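Local coordinates for putative metal-dependent isothiocyanate hydrolase SaxA (Pectobacterium carotovorum, PDB 6BRM), which probably hydrolyses isothiocyanates, as a zinc-dependent enzyme of the metallo-beta-lactamase superfamily, at residues M1-Q5 with E156-Y160; K83-T89 with F103-L109; E181-T187 with A215-H221. All coordinates share one frame; numbering follows the deposited sequence.

Contacts 1 and 3 adjoin, their centres about 10 Å apart. Contact 1 spans the two main beta-sheets, and contact 3 pairs two neighbouring strands of the sheet that holds strand 159-163. Tyr-160 O and Val-184 N, 2.8 Å apart in a probable hydrogen bond, join their strands 159-163 and 182-186. Contact 2 forms one edge of the sheet that holds strand 2-7, its centre about 22 Å from that of contact 1 and 26 Å from that of contact 3. Contact 3 carries the zinc ligand His-221; Leu-3 of contact 1 lies about 12 Å from it, and Thr-89 of contact 2 about 9 Å from the zinc ligand His-67 (side chain to side chain).

Contact 1. Residues M1-Q5 with E156-Y160; sequences MKLTQ and EKTIY
The backbone N of Met-1, the amino terminus of the chain, forms a hydrogen-bonded salt bridge with the carboxylate of Glu-156. Met-1 N lies 2.7 Å from Glu-156 OE1 and meets it from above the carboxylate plane, about 39° out of it. A bend in the glutamate chain at chi2 (96°) turns the carboxylate toward the methionine. The other oxygen, OE2, accepts a bond from the backbone N of Ala-16, which ties the turn between strands 10-15 and 18-22 to the same group. With both oxygens held by donors, the rotation of the carboxylate is restricted, and the terminal charge probably has its counter-ion here. Met-1 CG lies 3.8 Å from Glu-156 CG, so the carbon parts of the two side chains run past each other next to the charged pair.

Strand 2-7 belongs to one beta-sheet and strand 159-163 to the other. The contact therefore lies between the two facing sheets of the alpha-beta/beta-alpha sandwich that defines the metallo-beta-lactamase fold.

The remaining interactions are apolar. Met-1 is extended as far as SD and then bends at chi3 (48°), which swings CE over the branched side chain of Ile-159. CE lies 3.4 Å from Ile-159 CD1 and also touches CB, while SD rests near CG2 of the same residue. Further along strand 2-7, Leu-3 and Ile-159 point toward each other and meet through one methyl each, Leu-3 CD1 being 4.0 Å from Ile-159 CD1. Ile-182 and Val-184 of the adjacent strand 182-186 continue this layer, and Tyr-15 touches both Met-1 and Ile-159, its hydroxyl hydrogen-bonded to the backbone O of Lys-157.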
loop_
_atom_site.group_PDB
_atom_site.type_symbol
_atom_site.label_atom_id
_atom_site.label_comp_id
_atom_site.label_asym_id
_atom_site.label_seq_id
_atom_site.Cartn_x
_atom_site.Cartn_y
_atom_site.Cartn_z
ATOM N N MET B 1 -14.362 9.917 24.354
ATOM C CA MET B 1 -15.021 8.975 23.397
ATOM C C MET B 1 -15.946 7.995 24.098
ATOM O O MET B 1 -15.829 7.764 25.303
ATOM C CB MET B 1 -13.984 8.153 22.631
ATOM C CG MET B 1 -13.216 8.921 21.579
ATOM S SD MET B 1 -11.687 8.090 21.095
ATOM C CE MET B 1 -12.246 6.420 20.804
ATOM N N LYS B 2 -16.860 7.434 23.315
ATOM C CA LYS B 2 -17.591 6.226 23.675
ATOM C C LYS B 2 -17.646 5.334 22.436
ATOM O O LYS B 2 -18.395 5.615 21.500
ATOM C CB LYS B 2 -18.998 6.564 24.184
ATOM C CG LYS B 2 -19.095 6.714 25.700
ATOM C CD LYS B 2 -20.291 7.554 26.132
ATOM C CE LYS B 2 -21.624 6.873 25.848
ATOM N NZ LYS B 2 -22.766 7.808 26.044
ATOM N N LEU B 3 -16.812 4.293 22.426
ATOM C CA LEU B 3 -16.836 3.257 21.392
ATOM C C LEU B 3 -17.620 2.064 21.939
ATOM O O LEU B 3 -17.304 1.564 23.021
ATOM C CB LEU B 3 -15.407 2.821 21.031
ATOM C CG LEU B 3 -15.121 2.206 19.649
ATOM C CD1 LEU B 3 -13.819 1.418 19.685
ATOM C CD2 LEU B 3 -16.235 1.312 19.117
ATOM N N THR B 4 -18.632 1.619 21.192
ATOM C CA THR B 4 -19.410 0.428 21.535
ATOM C C THR B 4 -19.153 -0.658 20.496
ATOM O O THR B 4 -19.369 -0.438 19.307
ATOM C CB THR B 4 -20.928 0.727 21.563
ATOM O OG1 THR B 4 -21.174 1.976 22.221
ATOM C CG2 THR B 4 -21.694 -0.380 22.279
ATOM N N GLN B 5 -18.681 -1.822 20.941
ATOM C CA GLN B 5 -18.641 -3.013 20.093
ATOM C C GLN B 5 -20.077 -3.509 19.958
ATOM O O GLN B 5 -20.760 -3.696 20.971
ATOM C CB GLN B 5 -17.752 -4.094 20.725
ATOM C CG GLN B 5 -17.630 -5.408 19.947
ATOM C CD GLN B 5 -16.947 -5.264 18.597
ATOM O OE1 GLN B 5 -16.219 -4.304 18.348
ATOM N NE2 GLN B 5 -17.175 -6.230 17.720
ATOM N N GLU B 156 -10.261 15.437 22.602
ATOM C CA GLU B 156 -10.555 14.031 22.317
ATOM C C GLU B 156 -9.285 13.322 21.832
ATOM O O GLU B 156 -8.510 13.889 21.059
ATOM C CB GLU B 156 -11.662 13.925 21.256
ATOM C CG GLU B 156 -12.493 12.651 21.335
ATOM C CD GLU B 156 -13.787 12.813 22.122
ATOM O OE1 GLU B 156 -13.876 12.274 23.244
ATOM O OE2 GLU B 156 -14.722 13.473 21.620
ATOM N N LYS B 157 -9.070 12.091 22.290
ATOM C CA LYS B 157 -7.925 11.293 21.844
ATOM C C LYS B 157 -8.107 10.847 20.396
ATOM O O LYS B 157 -9.232 10.811 19.879
ATOM C CB LYS B 157 -7.725 10.067 22.739
ATOM C CG LYS B 157 -7.354 10.402 24.176
ATOM C CD LYS B 157 -7.018 9.150 24.967
ATOM C CE LYS B 157 -6.263 9.477 26.243
ATOM N NZ LYS B 157 -5.813 8.236 26.935
ATOM N N THR B 158 -6.992 10.511 19.754
ATOM C CA THR B 158 -6.980 10.088 18.357
ATOM C C THR B 158 -7.264 8.591 18.279
ATOM O O THR B 158 -6.603 7.803 18.960
ATOM C CB THR B 158 -5.613 10.388 17.705
ATOM O OG1 THR B 158 -5.278 11.770 17.905
ATOM C CG2 THR B 158 -5.638 10.090 16.208
ATOM N N ILE B 159 -8.230 8.202 17.445
ATOM C CA ILE B 159 -8.597 6.782 17.268
ATOM C C ILE B 159 -8.409 6.374 15.808
ATOM O O ILE B 159 -8.743 7.135 14.904
ATOM C CB ILE B 159 -10.038 6.444 17.759
ATOM C CG1 ILE B 159 -10.372 4.971 17.460
ATOM C CG2 ILE B 159 -11.081 7.341 17.114
ATOM C CD1 ILE B 159 -11.557 4.398 18.210
ATOM N N TYR B 160 -7.884 5.163 15.607
ATOM C CA TYR B 160 -7.649 4.588 14.279
ATOM C C TYR B 160 -8.380 3.253 14.143
ATOM O O TYR B 160 -8.008 2.282 14.791
ATOM C CB TYR B 160 -6.138 4.401 14.063
ATOM C CG TYR B 160 -5.703 3.741 12.758
ATOM C CD1 TYR B 160 -6.430 3.894 11.573
ATOM C CD2 TYR B 160 -4.529 2.995 12.705
ATOM C CE1 TYR B 160 -6.012 3.302 10.387
ATOM C CE2 TYR B 160 -4.102 2.406 11.523
ATOM C CZ TYR B 160 -4.846 2.562 10.368
ATOM O OH TYR B 160 -4.427 1.972 9.199
#

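Contact 2. Residues K83-T89 with F103-L109; sequences KDMLIYT and FFNIRVL
Arg-107 O is gripped twice by Thr-89: the backbone N of Thr-89 approaches it at 2.8 Å, nearly in line with the carbonyl bond, and Thr-89 OG1 donates to it from 3.2 Å, well above the carbonyl plane. A chi1 of 65° puts this hydroxyl between the backbone N and the carbonyl carbon of its own residue, on the side facing the neighbouring strand; it also has a weak hydrogen bond to Asp-91 O. Backbone bonds from Ile-87 N to Asn-105 O, Arg-107 N to Ile-87 O and Leu-109 N to Thr-89 O complete a parallel ladder.

Helix 92-100 connects strands 87-89 and 106-108 in a beta-alpha-beta unit, and strand 106-108 ends the sheet within this chain. Tyr-88 and Arg-107 lie side by side on one face, Arg-107 CD reaching within 3.7 Å of Tyr-88 CE1, with ring and guanidinium planes steeply inclined. The opposite face carries Ile-87, Thr-89, Ile-106 and Val-108, the last three against the helix.

Before the strands begin, Lys-83 CD sits over the centre of the Phe-103 ring, 3.5 Å above its plane, in a CH-pi contact. Asn-105 ND2 donates to Asp-84 O at 2.7 Å, with that oxygen in its amide plane. Backbone bonds set the register of the pairing, and the asparagine and threonine side chains add bonds to main-chain oxygens at its two ends.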
loop_
_atom_site.group_PDB
_atom_site.type_symbol
_atom_site.label_atom_id
_atom_site.label_comp_id
_atom_site.label_asym_id
_atom_site.label_seq_id
_atom_site.Cartn_x
_atom_site.Cartn_y
_atom_site.Cartn_z
ATOM N N LYS B 83 -33.221 5.512 3.836
ATOM C CA LYS B 83 -32.521 5.956 2.621
ATOM C C LYS B 83 -32.041 7.412 2.666
ATOM O O LYS B 83 -31.092 7.773 1.961
ATOM C CB LYS B 83 -33.395 5.725 1.380
ATOM C CG LYS B 83 -33.828 4.281 1.144
ATOM C CD LYS B 83 -32.661 3.306 1.106
ATOM C CE LYS B 83 -33.098 1.919 0.659
ATOM N NZ LYS B 83 -33.949 1.236 1.676
ATOM N N ASP B 84 -32.689 8.222 3.504
ATOM C CA ASP B 84 -32.316 9.632 3.724
ATOM C C ASP B 84 -31.181 9.843 4.753
ATOM O O ASP B 84 -30.826 10.990 5.056
ATOM C CB ASP B 84 -33.558 10.477 4.097
ATOM C CG ASP B 84 -34.430 9.830 5.173
ATOM O OD1 ASP B 84 -33.886 9.333 6.184
ATOM O OD2 ASP B 84 -35.666 9.802 4.991
ATOM N N MET B 85 -30.628 8.751 5.287
ATOM C CA MET B 85 -29.450 8.806 6.162
ATOM C C MET B 85 -28.210 9.220 5.370
ATOM O O MET B 85 -28.040 8.823 4.212
ATOM C CB MET B 85 -29.212 7.432 6.809
ATOM C CG MET B 85 -28.001 7.320 7.733
ATOM S SD MET B 85 -28.141 8.265 9.261
ATOM C CE MET B 85 -29.393 7.308 10.119
ATOM N N LEU B 86 -27.345 10.002 6.013
ATOM C CA LEU B 86 -26.066 10.407 5.433
ATOM C C LEU B 86 -25.066 9.241 5.477
ATOM O O LEU B 86 -24.627 8.841 6.559
ATOM C CB LEU B 86 -25.500 11.621 6.184
ATOM C CG LEU B 86 -24.133 12.178 5.757
ATOM C CD1 LEU B 86 -24.086 12.520 4.273
ATOM C CD2 LEU B 86 -23.793 13.401 6.594
ATOM N N ILE B 87 -24.708 8.710 4.307
ATOM C CA ILE B 87 -23.752 7.604 4.206
ATOM C C ILE B 87 -22.407 8.114 3.692
ATOM O O ILE B 87 -22.346 8.769 2.652
ATOM C CB ILE B 87 -24.238 6.490 3.245
ATOM C CG1 ILE B 87 -25.729 6.163 3.444
ATOM C CG2 ILE B 87 -23.389 5.235 3.416
ATOM C CD1 ILE B 87 -26.103 5.686 4.832
ATOM N N TYR B 88 -21.341 7.792 4.424
ATOM C CA TYR B 88 -19.967 8.096 4.027
ATOM C C TYR B 88 -19.325 6.837 3.437
ATOM O O TYR B 88 -19.166 5.838 4.144
ATOM C CB TYR B 88 -19.153 8.576 5.239
ATOM C CG TYR B 88 -19.336 10.046 5.593
ATOM C CD1 TYR B 88 -18.921 11.053 4.719
ATOM C CD2 TYR B 88 -19.902 10.431 6.812
ATOM C CE1 TYR B 88 -19.075 12.393 5.037
ATOM C CE2 TYR B 88 -20.060 11.774 7.140
ATOM C CZ TYR B 88 -19.643 12.751 6.248
ATOM O OH TYR B 88 -19.795 14.080 6.559
ATOM N N THR B 89 -18.954 6.886 2.154
ATOM C CA THR B 89 -18.319 5.750 1.474
ATOM C C THR B 89 -16.833 5.973 1.196
ATOM O O THR B 89 -16.329 7.093 1.247
ATOM C CB THR B 89 -19.014 5.414 0.142
ATOM O OG1 THR B 89 -18.863 6.503 -0.777
ATOM C CG2 THR B 89 -20.493 5.125 0.366
ATOM N N PHE B 103 -30.532 4.498 -1.733
ATOM C CA PHE B 103 -30.015 5.612 -0.928
ATOM C C PHE B 103 -29.723 6.819 -1.824
ATOM O O PHE B 103 -29.362 6.651 -2.993
ATOM C CB PHE B 103 -28.754 5.189 -0.168
ATOM C CG PHE B 103 -29.000 4.137 0.883
ATOM C CD1 PHE B 103 -29.014 2.783 0.556
ATOM C CD2 PHE B 103 -29.207 4.498 2.212
ATOM C CE1 PHE B 103 -29.241 1.815 1.528
ATOM C CE2 PHE B 103 -29.437 3.535 3.188
ATOM C CZ PHE B 103 -29.453 2.191 2.847
ATOM N N PHE B 104 -29.906 8.027 -1.285
ATOM C CA PHE B 104 -29.639 9.270 -2.045
ATOM C C PHE B 104 -28.820 10.380 -1.343
ATOM O O PHE B 104 -28.416 11.337 -2.011
ATOM C CB PHE B 104 -30.946 9.841 -2.636
ATOM C CG PHE B 104 -32.100 9.890 -1.669
ATOM C CD1 PHE B 104 -32.143 10.847 -0.660
ATOM C CD2 PHE B 104 -33.165 8.995 -1.784
ATOM C CE1 PHE B 104 -33.211 10.903 0.227
ATOM C CE2 PHE B 104 -34.235 9.046 -0.900
ATOM C CZ PHE B 104 -34.258 10.002 0.108
ATOM N N ASN B 105 -28.562 10.259 -0.034
ATOM C CA ASN B 105 -27.720 11.219 0.704
ATOM C C ASN B 105 -26.357 10.583 0.996
ATOM O O ASN B 105 -26.092 10.124 2.107
ATOM C CB ASN B 105 -28.415 11.662 2.000
ATOM C CG ASN B 105 -29.701 12.446 1.752
ATOM O OD1 ASN B 105 -29.853 13.138 0.737
ATOM N ND2 ASN B 105 -30.629 12.360 2.700
ATOM N N ILE B 106 -25.498 10.568 -0.023
ATOM C CA ILE B 106 -24.230 9.832 -0.013
ATOM C C ILE B 106 -23.054 10.791 -0.214
ATOM O O ILE B 106 -23.159 11.763 -0.959
ATOM C CB ILE B 106 -24.225 8.766 -1.134
ATOM C CG1 ILE B 106 -25.347 7.745 -0.907
ATOM C CG2 ILE B 106 -22.888 8.032 -1.221
ATOM C CD1 ILE B 106 -25.864 7.133 -2.182
ATOM N N ARG B 107 -21.944 10.507 0.462
ATOM C CA ARG B 107 -20.699 11.265 0.318
ATOM C C ARG B 107 -19.518 10.303 0.233
ATOM O O ARG B 107 -19.534 9.234 0.845
ATOM C CB ARG B 107 -20.494 12.206 1.508
ATOM C CG ARG B 107 -21.343 13.465 1.484
ATOM C CD ARG B 107 -20.883 14.428 2.568
ATOM N NE ARG B 107 -21.755 15.596 2.706
ATOM C CZ ARG B 107 -21.556 16.598 3.566
ATOM N NH1 ARG B 107 -22.416 17.616 3.607
ATOM N NH2 ARG B 107 -20.505 16.598 4.388
ATOM N N VAL B 108 -18.498 10.698 -0.525
ATOM C CA VAL B 108 -17.277 9.915 -0.689
ATOM C C VAL B 108 -16.201 10.533 0.192
ATOM O O VAL B 108 -15.967 11.738 0.126
ATOM C CB VAL B 108 -16.788 9.919 -2.155
ATOM C CG1 VAL B 108 -15.538 9.056 -2.315
ATOM C CG2 VAL B 108 -17.899 9.451 -3.089
ATOM N N LEU B 109 -15.560 9.707 1.018
ATOM C CA LEU B 109 -14.447 10.158 1.848
ATOM C C LEU B 109 -13.243 10.449 0.967
ATOM O O LEU B 109 -12.794 9.584 0.216
ATOM C CB LEU B 109 -14.063 9.116 2.917
ATOM C CG LEU B 109 -14.500 9.331 4.372
ATOM C CD1 LEU B 109 -15.910 9.879 4.470
ATOM C CD2 LEU B 109 -14.370 8.035 5.165
#

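Contact 3. Residues E181-T187 with A215-H221; sequences EIVVLNT and ATIVASH. With ZN (zinc ion), chain M.
His-221 leans on Asn-186 and ends on a zinc ion. Its CB packs against Asn-186 CB at 3.4 Å, and CG lies 3.7 Å from the same carbon. Further out, His-221 CD2 passes 3.4 Å from Asn-186 ND2, the amide and ring planes being 41° apart. At the tip, His-221 NE2 binds the zinc ion at 2.2 Å. With chi1 at -158°, the imidazole extends away from its own backbone N and past the end of strand 182-186. Asp-71, His-72 and Asp-164 bind the same ion, and two waters, each 2.2 Å from it, complete the site.

Leading up to the metal, strands 182-186 and 216-220 run parallel, bonded from Thr-216 N to Glu-181 O as far as Thr-187 N to Ser-220 O, the latter 2.7 Å long. Ile-182, Val-184 and Val-218 lie on the face directed at the opposing sheet, where Ser-220 OG is hydrogen-bonded to Gln-5 OE1. On the reverse face, which packs on helices 169-178 and 203-211, Leu-185 CD1 meets Ile-217 CG2 at 3.5 Å. The metal site lies where strands end at the edge of the sandwich, as in other metallo-beta-lactamase-fold enzymes.

The strongest polar partner of Asn-186 lies outside the strand pair: ND2 donates to Asp-164 OD1, and Asp-164 binds both zinc ions. One second-shell amide thus abuts one metal ligand and holds another by a hydrogen bond, so the strand pairing probably contributes to the geometry of the dinuclear centre.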
loop_
_atom_site.group_PDB
_atom_site.type_symbol
_atom_site.label_atom_id
_atom_site.label_comp_id
_atom_site.label_asym_id
_atom_site.label_seq_id
_atom_site.Cartn_x
_atom_site.Cartn_y
_atom_site.Cartn_z
ATOM N N GLU B 181 -3.601 6.868 20.089
ATOM C CA GLU B 181 -3.652 6.246 21.417
ATOM C C GLU B 181 -4.546 4.993 21.406
ATOM O O GLU B 181 -4.360 4.094 22.223
ATOM C CB GLU B 181 -4.142 7.241 22.483
ATOM C CG GLU B 181 -3.207 8.424 22.735
ATOM C CD GLU B 181 -3.659 9.710 22.056
ATOM O OE1 GLU B 181 -4.492 10.437 22.641
ATOM O OE2 GLU B 181 -3.170 10.005 20.943
ATOM N N ILE B 182 -5.509 4.950 20.483
ATOM C CA ILE B 182 -6.424 3.817 20.319
ATOM C C ILE B 182 -6.350 3.295 18.883
ATOM O O ILE B 182 -6.585 4.046 17.934
ATOM C CB ILE B 182 -7.884 4.232 20.617
ATOM C CG1 ILE B 182 -8.012 4.805 22.037
ATOM C CG2 ILE B 182 -8.836 3.050 20.442
ATOM C CD1 ILE B 182 -9.211 5.709 22.210
ATOM N N VAL B 183 -6.036 2.009 18.735
ATOM C CA VAL B 183 -6.013 1.341 17.432
ATOM C C VAL B 183 -7.005 0.177 17.467
ATOM O O VAL B 183 -6.780 -0.802 18.179
ATOM C CB VAL B 183 -4.596 0.834 17.078
ATOM C CG1 VAL B 183 -4.548 0.302 15.652
ATOM C CG2 VAL B 183 -3.576 1.954 17.234
ATOM N N VAL B 184 -8.095 0.292 16.704
ATOM C CA VAL B 184 -9.119 -0.755 16.624
ATOM C C VAL B 184 -8.790 -1.693 15.457
ATOM O O VAL B 184 -8.819 -1.274 14.296
ATOM C CB VAL B 184 -10.542 -0.170 16.440
ATOM C CG1 VAL B 184 -11.597 -1.268 16.561
ATOM C CG2 VAL B 184 -10.811 0.934 17.452
ATOM N N LEU B 185 -8.479 -2.952 15.769
ATOM C CA LEU B 185 -8.111 -3.954 14.763
ATOM C C LEU B 185 -9.239 -4.949 14.508
ATOM O O LEU B 185 -10.006 -5.280 15.420
ATOM C CB LEU B 185 -6.871 -4.730 15.208
ATOM C CG LEU B 185 -5.654 -3.930 15.660
ATOM C CD1 LEU B 185 -4.539 -4.884 16.045
ATOM C CD2 LEU B 185 -5.184 -2.962 14.590
ATOM N N ASN B 186 -9.315 -5.417 13.262
ATOM C CA ASN B 186 -10.223 -6.489 12.859
ATOM C C ASN B 186 -9.465 -7.816 12.932
ATOM O O ASN B 186 -8.871 -8.256 11.946
ATOM C CB ASN B 186 -10.755 -6.226 11.446
ATOM C CG ASN B 186 -11.690 -5.027 11.385
ATOM O OD1 ASN B 186 -11.916 -4.338 12.385
ATOM N ND2 ASN B 186 -12.244 -4.775 10.207
ATOM N N THR B 187 -9.485 -8.432 14.118
ATOM C CA THR B 187 -8.689 -9.631 14.428
ATOM C C THR B 187 -9.520 -10.923 14.338
ATOM O O THR B 187 -9.586 -11.713 15.284
ATOM C CB THR B 187 -8.059 -9.523 15.834
ATOM O OG1 THR B 187 -9.082 -9.246 16.796
ATOM C CG2 THR B 187 -7.028 -8.420 15.879
ATOM N N ALA B 215 0.013 2.892 22.831
ATOM C CA ALA B 215 -1.335 2.634 22.336
ATOM C C ALA B 215 -2.045 1.487 23.048
ATOM O O ALA B 215 -1.415 0.636 23.684
ATOM C CB ALA B 215 -1.295 2.365 20.837
ATOM N N THR B 216 -3.369 1.491 22.921
ATOM C CA THR B 216 -4.242 0.453 23.459
ATOM C C THR B 216 -4.990 -0.168 22.287
ATOM O O THR B 216 -5.559 0.556 21.471
ATOM C CB THR B 216 -5.265 1.050 24.447
ATOM O OG1 THR B 216 -4.605 1.958 25.337
ATOM C CG2 THR B 216 -5.946 -0.047 25.255
ATOM N N ILE B 217 -4.997 -1.499 22.207
ATOM C CA ILE B 217 -5.624 -2.208 21.086
ATOM C C ILE B 217 -7.031 -2.677 21.463
ATOM O O ILE B 217 -7.200 -3.392 22.449
ATOM C CB ILE B 217 -4.798 -3.439 20.628
ATOM C CG1 ILE B 217 -3.293 -3.123 20.563
ATOM C CG2 ILE B 217 -5.301 -3.953 19.281
ATOM C CD1 ILE B 217 -2.917 -1.906 19.739
ATOM N N VAL B 218 -8.025 -2.271 20.675
ATOM C CA VAL B 218 -9.387 -2.802 20.781
ATOM C C VAL B 218 -9.584 -3.867 19.700
ATOM O O VAL B 218 -9.602 -3.553 18.508
ATOM C CB VAL B 218 -10.448 -1.689 20.627
ATOM C CG1 VAL B 218 -11.861 -2.268 20.652
ATOM C CG2 VAL B 218 -10.271 -0.636 21.716
ATOM N N ALA B 219 -9.723 -5.124 20.124
ATOM C CA ALA B 219 -9.960 -6.240 19.210
ATOM C C ALA B 219 -11.413 -6.248 18.741
ATOM O O ALA B 219 -12.320 -5.889 19.497
ATOM C CB ALA B 219 -9.611 -7.558 19.882
ATOM N N SER B 220 -11.621 -6.659 17.490
ATOM C CA SER B 220 -12.940 -6.642 16.853
ATOM C C SER B 220 -12.943 -7.571 15.638
ATOM O O SER B 220 -11.910 -8.145 15.297
ATOM C CB SER B 220 -13.306 -5.210 16.437
ATOM O OG SER B 220 -14.595 -5.136 15.839
ATOM N N HIS B 221 -14.109 -7.718 15.008
ATOM C CA HIS B 221 -14.279 -8.542 13.801
ATOM C C HIS B 221 -14.042 -10.040 14.086
ATOM O O HIS B 221 -13.380 -10.723 13.303
ATOM C CB HIS B 221 -13.365 -8.019 12.668
ATOM C CG HIS B 221 -13.794 -8.412 11.285
ATOM N ND1 HIS B 221 -13.989 -9.721 10.903
ATOM C CD2 HIS B 221 -14.018 -7.664 10.177
ATOM C CE1 HIS B 221 -14.345 -9.759 9.630
ATOM N NE2 HIS B 221 -14.361 -8.523 9.161
HETATM ZN ZN ZN M . -14.684 -8.360 6.975
HETATM O O HOH W 1 -15.306 -8.801 4.904
HETATM O O HOH W 2 -13.539 -10.221 6.710
#